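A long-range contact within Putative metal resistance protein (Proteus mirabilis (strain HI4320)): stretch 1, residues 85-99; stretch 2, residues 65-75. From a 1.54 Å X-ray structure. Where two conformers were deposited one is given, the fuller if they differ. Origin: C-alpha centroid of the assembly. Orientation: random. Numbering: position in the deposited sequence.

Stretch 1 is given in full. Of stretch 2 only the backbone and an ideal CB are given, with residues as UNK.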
ATOM      1  N   GLN A  85       8.734   3.651   0.610  1.00 14.99           N
ATOM      2  CA  GLN A  85       7.799   2.969  -0.277  1.00 13.23           C
ATOM      3  C   GLN A  85       6.458   3.700  -0.224  1.00 12.98           C
ATOM      4  O   GLN A  85       5.936   3.943   0.862  1.00 12.56           O
ATOM      5  CB  GLN A  85       7.631   1.499   0.110  1.00 15.51           C
ATOM      6  CG  GLN A  85       8.979   0.777   0.076  1.00 15.38           C
ATOM      7  CD  GLN A  85       8.923  -0.654   0.499  1.00 16.61           C
ATOM      8  OE1 GLN A  85       9.528  -1.515  -0.142  1.00 19.94           O
ATOM      9  NE2 GLN A  85       8.272  -0.924   1.617  1.00 15.79           N
ATOM     10  N   GLY A  86       5.924   4.079  -1.381  1.00 10.72           N
ATOM     11  CA  GLY A  86       4.698   4.860  -1.391  1.00 10.95           C
ATOM     12  C   GLY A  86       4.316   5.306  -2.779  1.00 11.07           C
ATOM     13  O   GLY A  86       4.513   4.573  -3.755  1.00 10.64           O
ATOM     14  N   TYR A  87       3.722   6.497  -2.857  1.00 11.49           N
ATOM     15  CA  TYR A  87       3.062   6.965  -4.039  1.00 10.61           C
ATOM     16  C   TYR A  87       3.366   8.421  -4.290  1.00 10.65           C
ATOM     17  O   TYR A  87       3.355   9.238  -3.360  1.00 12.44           O
ATOM     18  CB  TYR A  87       1.561   6.821  -3.902  1.00 10.59           C
ATOM     19  CG  TYR A  87       1.093   5.451  -3.424  1.00  9.88           C
ATOM     20  CD1 TYR A  87       0.960   4.401  -4.314  1.00  8.62           C
ATOM     21  CD2 TYR A  87       0.799   5.225  -2.092  1.00  9.42           C
ATOM     22  CE1 TYR A  87       0.516   3.148  -3.886  1.00  9.15           C
ATOM     23  CE2 TYR A  87       0.351   3.977  -1.636  1.00  9.71           C
ATOM     24  CZ  TYR A  87       0.195   2.953  -2.541  1.00  8.96           C
ATOM     25  OH  TYR A  87      -0.254   1.719  -2.124  1.00 11.62           O
ATOM     26  N   ASP A  88       3.603   8.775  -5.540  1.00 11.77           N
ATOM     27  CA  ASP A  88       3.681  10.191  -5.874  1.00 13.03           C
ATOM     28  C   ASP A  88       2.601  10.570  -6.863  1.00 12.50           C
ATOM     29  O   ASP A  88       1.931   9.701  -7.444  1.00 11.97           O
ATOM     30  CB  ASP A  88       5.085  10.564  -6.395  1.00 18.47           C
ATOM     31  CG  ASP A  88       5.445   9.893  -7.678  1.00 25.23           C
ATOM     32  OD1 ASP A  88       4.731   8.971  -8.103  1.00 25.04           O
ATOM     33  OD2 ASP A  88       6.494  10.295  -8.271  1.00 32.77           O
ATOM     34  N   LYS A  89       2.378  11.881  -6.942  1.00 14.40           N
ATOM     35  CA  LYS A  89       1.416  12.523  -7.866  1.00 13.81           C
ATOM     36  C   LYS A  89      -0.033  12.325  -7.414  1.00 12.65           C
ATOM     37  O   LYS A  89      -0.729  13.291  -7.161  1.00 13.38           O
ATOM     38  CB  LYS A  89       1.576  12.016  -9.309  1.00 17.95           C
ATOM     39  CG  LYS A  89       3.005  11.858  -9.855  1.00 29.33           C
ATOM     40  CD  LYS A  89       3.804  13.130  -9.874  1.00 35.56           C
ATOM     41  CE  LYS A  89       5.192  12.864 -10.495  1.00 42.60           C
ATOM     42  NZ  LYS A  89       6.132  14.000 -10.290  1.00 49.17           N
ATOM     43  N   GLU A  90      -0.487  11.084  -7.371  1.00 11.95           N
ATOM     44  CA  GLU A  90      -1.847  10.771  -7.014  1.00 12.51           C
ATOM     45  C   GLU A  90      -2.002   9.294  -6.773  1.00 12.64           C
ATOM     46  O   GLU A  90      -1.255   8.497  -7.340  1.00 14.65           O
ATOM     47  CB  GLU A  90      -2.820  11.230  -8.089  1.00 14.02           C
ATOM     48  CG  GLU A  90      -2.523  10.702  -9.437  1.00 19.61           C
ATOM     49  CD  GLU A  90      -3.518  11.262 -10.424  1.00 25.16           C
ATOM     50  OE1 GLU A  90      -4.604  10.641 -10.520  1.00 27.58           O
ATOM     51  OE2 GLU A  90      -3.236  12.346 -11.019  1.00 21.62           O
ATOM     52  N   VAL A  91      -2.914   8.945  -5.885  1.00  9.96           N
ATOM     53  CA  VAL A  91      -3.207   7.561  -5.611  1.00  9.98           C
ATOM     54  C   VAL A  91      -4.680   7.449  -5.214  1.00 10.89           C
ATOM     55  O   VAL A  91      -5.237   8.373  -4.621  1.00 11.39           O
ATOM     56  CB  VAL A  91      -2.280   7.008  -4.510  1.00 10.58           C
ATOM     57  CG1 VAL A  91      -2.406   7.809  -3.211  1.00 12.68           C
ATOM     58  CG2 VAL A  91      -2.539   5.548  -4.250  1.00 13.01           C
ATOM     59  N   VAL A  92      -5.309   6.326  -5.535  1.00 10.65           N
ATOM     60  CA  VAL A  92      -6.703   6.054  -5.162  1.00 10.05           C
ATOM     61  C   VAL A  92      -6.785   4.746  -4.410  1.00  9.34           C
ATOM     62  O   VAL A  92      -6.399   3.708  -4.949  1.00 10.34           O
ATOM     63  CB  VAL A  92      -7.625   5.968  -6.388  1.00 10.81           C
ATOM     64  CG1 VAL A  92      -9.081   5.767  -5.946  1.00 11.42           C
ATOM     65  CG2 VAL A  92      -7.525   7.212  -7.198  1.00 13.68           C
ATOM     66  N   PHE A  93      -7.253   4.787  -3.161  1.00  8.40           N
ATOM     67  CA  PHE A  93      -7.375   3.623  -2.317  1.00  9.21           C
ATOM     68  C   PHE A  93      -8.802   3.079  -2.349  1.00 10.25           C
ATOM     69  O   PHE A  93      -9.719   3.756  -1.891  1.00 12.04           O
ATOM     70  CB  PHE A  93      -6.986   3.965  -0.871  1.00 11.13           C
ATOM     71  CG  PHE A  93      -5.583   4.471  -0.718  1.00 10.18           C
ATOM     72  CD1 PHE A  93      -4.517   3.614  -0.829  1.00  9.85           C
ATOM     73  CD2 PHE A  93      -5.321   5.814  -0.449  1.00 11.07           C
ATOM     74  CE1 PHE A  93      -3.225   4.060  -0.695  1.00 11.04           C
ATOM     75  CE2 PHE A  93      -4.019   6.261  -0.310  1.00 12.41           C
ATOM     76  CZ  PHE A  93      -2.968   5.381  -0.427  1.00 11.95           C
ATOM     77  N   PRO A  94      -9.014   1.874  -2.898  1.00 10.14           N
ATOM     78  CA  PRO A  94     -10.297   1.199  -2.704  1.00 10.77           C
ATOM     79  C   PRO A  94     -10.382   0.559  -1.328  1.00 12.03           C
ATOM     80  O   PRO A  94      -9.432  -0.117  -0.918  1.00 13.75           O
ATOM     81  CB  PRO A  94     -10.318   0.134  -3.803  1.00 10.77           C
ATOM     82  CG  PRO A  94      -8.960   0.197  -4.487  1.00 12.30           C
ATOM     83  CD  PRO A  94      -8.071   1.042  -3.648  1.00  9.90           C
ATOM     84  N   ILE A  95     -11.493   0.786  -0.650  1.00 12.88           N
ATOM     85  CA  ILE A  95     -11.744   0.327   0.696  1.00 13.63           C
ATOM     86  C   ILE A  95     -13.108  -0.363   0.709  1.00 14.60           C
ATOM     87  O   ILE A  95     -14.008   0.020  -0.042  1.00 15.51           O
ATOM     88  CB  ILE A  95     -11.714   1.499   1.671  1.00 16.28           C
ATOM     89  CG1 ILE A  95     -10.323   2.153   1.655  1.00 16.20           C
ATOM     90  CG2 ILE A  95     -12.061   1.047   3.063  1.00 21.42           C
ATOM     91  CD1 ILE A  95     -10.314   3.547   2.187  1.00 20.19           C
ATOM     92  N   GLU A  96     -13.223  -1.422   1.499  1.00 14.36           N
ATOM     93  CA  GLU A  96     -14.497  -2.110   1.668  0.64 16.38           C
ATOM     94  C   GLU A  96     -14.772  -2.265   3.153  1.00 17.28           C
ATOM     95  O   GLU A  96     -13.870  -2.587   3.917  1.00 18.19           O
ATOM     96  CB  GLU A  96     -14.481  -3.470   0.974  0.64 19.24           C
ATOM     97  CG  GLU A  96     -14.448  -3.375  -0.554  0.64 23.63           C
ATOM     98  CD  GLU A  96     -14.373  -4.728  -1.260  0.64 27.43           C
ATOM     99  OE1 GLU A  96     -15.443  -5.333  -1.506  0.64 27.81           O
ATOM    100  OE2 GLU A  96     -13.249  -5.189  -1.582  0.64 32.14           O
ATOM    101  N   LEU A  97     -16.036  -2.053   3.529  1.00 20.27           N
ATOM    102  CA  LEU A  97     -16.506  -2.158   4.911  1.00 22.00           C
ATOM    103  C   LEU A  97     -17.755  -3.028   4.924  1.00 20.71           C
ATOM    104  O   LEU A  97     -18.532  -3.011   3.975  1.00 22.65           O
ATOM    105  CB  LEU A  97     -16.885  -0.804   5.538  1.00 25.27           C
ATOM    106  CG  LEU A  97     -15.910   0.350   5.555  1.00 28.95           C
ATOM    107  CD1 LEU A  97     -16.596   1.520   6.206  1.00 34.73           C
ATOM    108  CD2 LEU A  97     -14.649   0.005   6.312  1.00 31.86           C
ATOM    109  N   LYS A  98     -17.885  -3.835   5.970  1.00 27.05           N
ATOM    110  CA  LYS A  98     -19.100  -4.631   6.213  1.00 37.53           C
ATOM    111  C   LYS A  98     -19.795  -4.212   7.505  1.00 43.23           C
ATOM    112  O   LYS A  98     -19.202  -3.556   8.362  1.00 41.14           O
ATOM    113  CB  LYS A  98     -18.784  -6.123   6.219  1.00 45.43           C
ATOM    114  CG  LYS A  98     -18.385  -6.649   4.854  1.00 54.30           C
ATOM    115  CD  LYS A  98     -18.139  -8.131   4.904  1.00 61.33           C
ATOM    116  CE  LYS A  98     -17.745  -8.675   3.544  1.00 66.93           C
ATOM    117  NZ  LYS A  98     -17.350 -10.099   3.679  1.00 69.70           N
ATOM    118  N   SER A  99     -21.086  -4.512   7.581  1.00 52.12           N
ATOM    119  CA  SER A  99     -21.879  -4.265   8.782  1.00 54.41           C
ATOM    120  C   SER A  99     -21.864  -2.816   9.224  1.00 47.81           C
ATOM    121  O   SER A  99     -21.653  -2.512  10.408  1.00 51.51           O
ATOM    122  CB  SER A  99     -21.355  -5.134   9.932  1.00 57.54           C
ATOM    123  OG  SER A  99     -21.255  -6.488   9.542  1.00 58.73           O
ATOM    124  N   UNK A  65     -16.826  -3.557  10.671  1.00 57.07           N
ATOM    125  CA  UNK A  65     -16.273  -4.850  11.000  1.00 68.13           C
ATOM    126  C   UNK A  65     -15.084  -5.165  10.104  1.00 70.85           C
ATOM    127  O   UNK A  65     -14.012  -4.586  10.280  1.00 71.73           O
ATOM    128  CB  UNK A  65     -17.343  -5.937  10.876  1.00 68.13           C
ATOM    129  N   UNK A  66     -15.261  -6.055   9.141  1.00 70.21           N
ATOM    130  CA  UNK A  66     -14.159  -6.432   8.273  1.00 67.79           C
ATOM    131  C   UNK A  66     -13.734  -5.336   7.295  1.00 52.52           C
ATOM    132  O   UNK A  66     -14.038  -5.444   6.101  1.00 50.16           O
ATOM    133  CB  UNK A  66     -14.543  -7.688   7.489  1.00 67.79           C
ATOM    134  N   UNK A  67     -13.040  -4.295   7.763  1.00 37.63           N
ATOM    135  CA  UNK A  67     -12.501  -3.293   6.833  0.59 31.17           C
ATOM    136  C   UNK A  67     -11.369  -3.924   6.041  1.00 26.35           C
ATOM    137  O   UNK A  67     -10.476  -4.553   6.611  1.00 26.72           O
ATOM    138  CB  UNK A  67     -12.014  -2.047   7.575  0.59 31.17           C
ATOM    139  N   UNK A  68     -11.441  -3.770   4.724  1.00 22.78           N
ATOM    140  CA  UNK A  68     -10.358  -4.135   3.814  1.00 20.96           C
ATOM    141  C   UNK A  68      -9.873  -2.859   3.132  1.00 17.90           C
ATOM    142  O   UNK A  68     -10.645  -2.152   2.496  1.00 17.03           O
ATOM    143  CB  UNK A  68     -10.813  -5.175   2.788  1.00 20.96           C
ATOM    144  N   UNK A  69      -8.588  -2.559   3.301  1.00 16.46           N
ATOM    145  CA  UNK A  69      -7.937  -1.438   2.625  1.00 14.37           C
ATOM    146  C   UNK A  69      -7.044  -2.037   1.538  1.00 14.87           C
ATOM    147  O   UNK A  69      -6.089  -2.770   1.822  1.00 16.81           O
ATOM    148  CB  UNK A  69      -7.136  -0.573   3.600  1.00 14.37           C
ATOM    149  N   UNK A  70      -7.394  -1.775   0.297  1.00 13.15           N
ATOM    150  CA  UNK A  70      -6.639  -2.336  -0.813  1.00 13.13           C
ATOM    151  C   UNK A  70      -5.541  -1.348  -1.153  1.00 12.73           C
ATOM    152  O   UNK A  70      -5.772  -0.151  -1.334  1.00 13.64           O
ATOM    153  CB  UNK A  70      -7.531  -2.621  -2.023  1.00 13.13           C
ATOM    154  N   UNK A  71      -4.316  -1.844  -1.230  1.00 13.34           N
ATOM    155  CA  UNK A  71      -3.183  -0.982  -1.481  1.00 11.80           C
ATOM    156  C   UNK A  71      -2.740  -1.074  -2.928  1.00  9.12           C
ATOM    157  O   UNK A  71      -2.294  -2.134  -3.369  1.00 14.84           O
ATOM    158  CB  UNK A  71      -2.025  -1.337  -0.547  1.00 11.80           C
ATOM    159  N   UNK A  72      -2.826   0.009  -3.683  1.00 11.33           N
ATOM    160  CA  UNK A  72      -2.287  -0.003  -5.031  1.00  9.12           C
ATOM    161  C   UNK A  72      -0.818  -0.331  -5.017  1.00  8.73           C
ATOM    162  O   UNK A  72      -0.106  -0.063  -4.023  1.00 13.75           O
ATOM    163  CB  UNK A  72      -2.520   1.343  -5.720  1.00  9.12           C
ATOM    164  N   UNK A  73      -0.357  -0.923  -6.105  1.00 10.86           N
ATOM    165  CA  UNK A  73       1.023  -1.322  -6.199  1.00  9.10           C
ATOM    166  C   UNK A  73       1.912  -0.098  -5.939  1.00 11.33           C
ATOM    167  O   UNK A  73       1.696   0.941  -6.580  1.00 12.46           O
ATOM    168  CB  UNK A  73       1.316  -1.944  -7.566  1.00  9.10           C
ATOM    169  N   UNK A  74       2.905  -0.192  -5.029  1.00 11.87           N
ATOM    170  CA  UNK A  74       3.666   1.012  -4.651  1.00 11.11           C
ATOM    171  C   UNK A  74       4.860   1.289  -5.536  1.00 11.45           C
ATOM    172  O   UNK A  74       5.199   0.523  -6.448  1.00 12.22           O
ATOM    173  CB  UNK A  74       4.148   0.887  -3.204  1.00 11.11           C
ATOM    174  N   UNK A  75       5.512   2.405  -5.253  1.00 10.59           N
ATOM    175  CA  UNK A  75       6.766   2.765  -5.860  1.00 12.50           C
ATOM    176  C   UNK A  75       7.807   3.003  -4.769  1.00 12.10           C
ATOM    177  O   UNK A  75       7.441   3.186  -3.602  1.00 13.80           O
ATOM    178  CB  UNK A  75       6.603   4.001  -6.747  1.00 12.50           C
TER

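Position 65 points its CB toward the end of stretch 1, 3.9 Å from K98 O and 4.2 Å from S99 OG. A small polar residue would suit, though others are possible. It is S65. Its N gives a weak hydrogen bond to K98 O (3.3 Å), and its OG a weak one with S99 OG (3.4 Å).

Position 66 points sideways, with its CB 4.5 Å from K98 CD. Many polar residues would fit, an acid among them. It is D66.

Position 67 has an extended backbone and a CB 3.6 Å from L97 CD2, with I95 CG2 further on. An apolar side chain is favoured. It is M67, present as selenomethionine. Its CB packs on L97 CD2 at 3.6 Å, and SE lies 3.9 Å from I95 CG2.

Position 68 is a strand residue paired with E96, and its CB lies on the same sheet face as that of E96. Beta-branched or polar residues would both suit. It is I68. The backbone does the joining, through I68 N to E96 O (2.8 Å) and E96 N to I68 O (2.9 Å).

Position 69 turns to the other face, beside I95 and with F93 nearby. A large apolar or aromatic side chain could cover both. It is W69. I95 CD1 sits over the face of its six-membered ring, 4.1 Å from the centroid, and W69 CZ2 lies 3.7 Å from F93 CG.

Position 70 points toward stretch 1, with its CB 3.3 Å from P94 O. The carboxylate of E96 invites a donor, such as histidine, lysine or arginine. It is H70. NE2 donates to E96 OE2 at 2.8 Å, while the backbone N donates to P94 O at 2.9 Å.

Position 71 has its CB 3.9 Å from Y87 OH, and F93 is close. Aromatic or other apolar residues would suit. It is W71, with CE3 3.7 Å from F93 CE1.

Position 72 points toward Y87 and V91. Phi of -58° admits proline, and a compact apolar group fits. It is P72. CG lies 3.9 Å from V91 CG2, and O accepts from Y87 OH at 2.6 Å.

Position 73 points away, so stretch 1 sets little preference. It is S73.

Position 74 points sideways, its CB 4.3 Å from Y87 CE1. A small apolar residue or proline would fit. It is P74.

Position 75 pairs with G86, which has no side chain. Many residues would suit. It is S75. Two backbone bonds close the pair: S75 N to G86 O and G86 N to S75 O, both 2.8 Å.

Stretch 2, residues 65-75: SDMIWHWPSPS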
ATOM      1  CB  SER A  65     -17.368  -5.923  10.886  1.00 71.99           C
ATOM      2  OG  SER A  65     -17.879  -6.002   9.568  1.00 72.35           O
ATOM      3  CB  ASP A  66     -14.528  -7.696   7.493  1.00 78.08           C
ATOM      4  CG  ASP A  66     -14.894  -8.855   8.401  1.00 86.95           C
ATOM      5  OD1 ASP A  66     -16.084  -8.969   8.760  1.00 89.80           O
ATOM      6  OD2 ASP A  66     -13.995  -9.646   8.760  1.00 90.44           O
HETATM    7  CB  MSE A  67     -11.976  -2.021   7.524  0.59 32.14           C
HETATM    8  CG  MSE A  67     -10.949  -1.227   6.630  0.59 52.61           C
HETATM    9 SE   MSE A  67     -10.902   0.746   6.728  0.59 82.91          SE
HETATM   10  CE  MSE A  67      -9.424   0.973   7.977  0.59 25.68           C
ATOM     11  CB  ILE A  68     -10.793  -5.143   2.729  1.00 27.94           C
ATOM     12  CG1 ILE A  68     -11.329  -6.430   3.357  1.00 37.27           C
ATOM     13  CG2 ILE A  68      -9.621  -5.456   1.807  1.00 28.56           C
ATOM     14  CD1 ILE A  68     -12.105  -7.310   2.377  1.00 43.05           C
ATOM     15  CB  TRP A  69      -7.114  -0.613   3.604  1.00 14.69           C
ATOM     16  CG  TRP A  69      -6.427   0.600   3.072  1.00 15.76           C
ATOM     17  CD1 TRP A  69      -5.463   0.628   2.096  1.00 17.06           C
ATOM     18  CD2 TRP A  69      -6.599   1.949   3.507  1.00 14.93           C
ATOM     19  NE1 TRP A  69      -5.039   1.921   1.897  1.00 16.09           N
ATOM     20  CE2 TRP A  69      -5.732   2.757   2.742  1.00 14.61           C
ATOM     21  CE3 TRP A  69      -7.423   2.562   4.462  1.00 16.88           C
ATOM     22  CZ2 TRP A  69      -5.635   4.127   2.916  1.00 17.02           C
ATOM     23  CZ3 TRP A  69      -7.338   3.916   4.627  1.00 17.33           C
ATOM     24  CH2 TRP A  69      -6.454   4.696   3.851  1.00 16.88           C
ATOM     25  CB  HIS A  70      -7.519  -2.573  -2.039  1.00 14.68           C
ATOM     26  CG  HIS A  70      -8.655  -3.508  -1.810  1.00 15.84           C
ATOM     27  ND1 HIS A  70      -8.527  -4.876  -1.909  1.00 19.46           N
ATOM     28  CD2 HIS A  70      -9.958  -3.272  -1.534  1.00 16.93           C
ATOM     29  CE1 HIS A  70      -9.701  -5.441  -1.682  1.00 22.00           C
ATOM     30  NE2 HIS A  70     -10.583  -4.491  -1.445  1.00 20.48           N
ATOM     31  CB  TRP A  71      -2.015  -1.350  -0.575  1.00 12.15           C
ATOM     32  CG  TRP A  71      -2.272  -1.102   0.874  1.00 12.36           C
ATOM     33  CD1 TRP A  71      -2.773  -1.982   1.773  1.00 13.54           C
ATOM     34  CD2 TRP A  71      -2.037   0.123   1.585  1.00 12.31           C
ATOM     35  NE1 TRP A  71      -2.873  -1.387   3.018  1.00 15.07           N
ATOM     36  CE2 TRP A  71      -2.434  -0.091   2.922  1.00 14.49           C
ATOM     37  CE3 TRP A  71      -1.556   1.382   1.221  1.00 11.79           C
ATOM     38  CZ2 TRP A  71      -2.340   0.922   3.891  1.00 14.47           C
ATOM     39  CZ3 TRP A  71      -1.449   2.366   2.187  1.00 13.41           C
ATOM     40  CH2 TRP A  71      -1.862   2.141   3.491  1.00 13.65           C
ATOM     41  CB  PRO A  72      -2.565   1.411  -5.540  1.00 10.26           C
ATOM     42  CG  PRO A  72      -3.780   1.836  -4.722  1.00 11.26           C
ATOM     43  CD  PRO A  72      -3.510   1.284  -3.376  1.00 10.27           C
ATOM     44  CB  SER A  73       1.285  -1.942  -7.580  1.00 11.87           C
ATOM     45  OG  SER A  73       2.483  -2.659  -7.566  1.00 14.38           O
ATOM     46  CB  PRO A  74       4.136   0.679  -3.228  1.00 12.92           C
ATOM     47  CG  PRO A  74       4.398  -0.817  -3.321  1.00 14.17           C
ATOM     48  CD  PRO A  74       3.281  -1.349  -4.188  1.00 12.88           C
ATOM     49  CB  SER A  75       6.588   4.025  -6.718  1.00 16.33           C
ATOM     50  OG  SER A  75       5.685   3.781  -7.778  1.00 19.62           O
TER
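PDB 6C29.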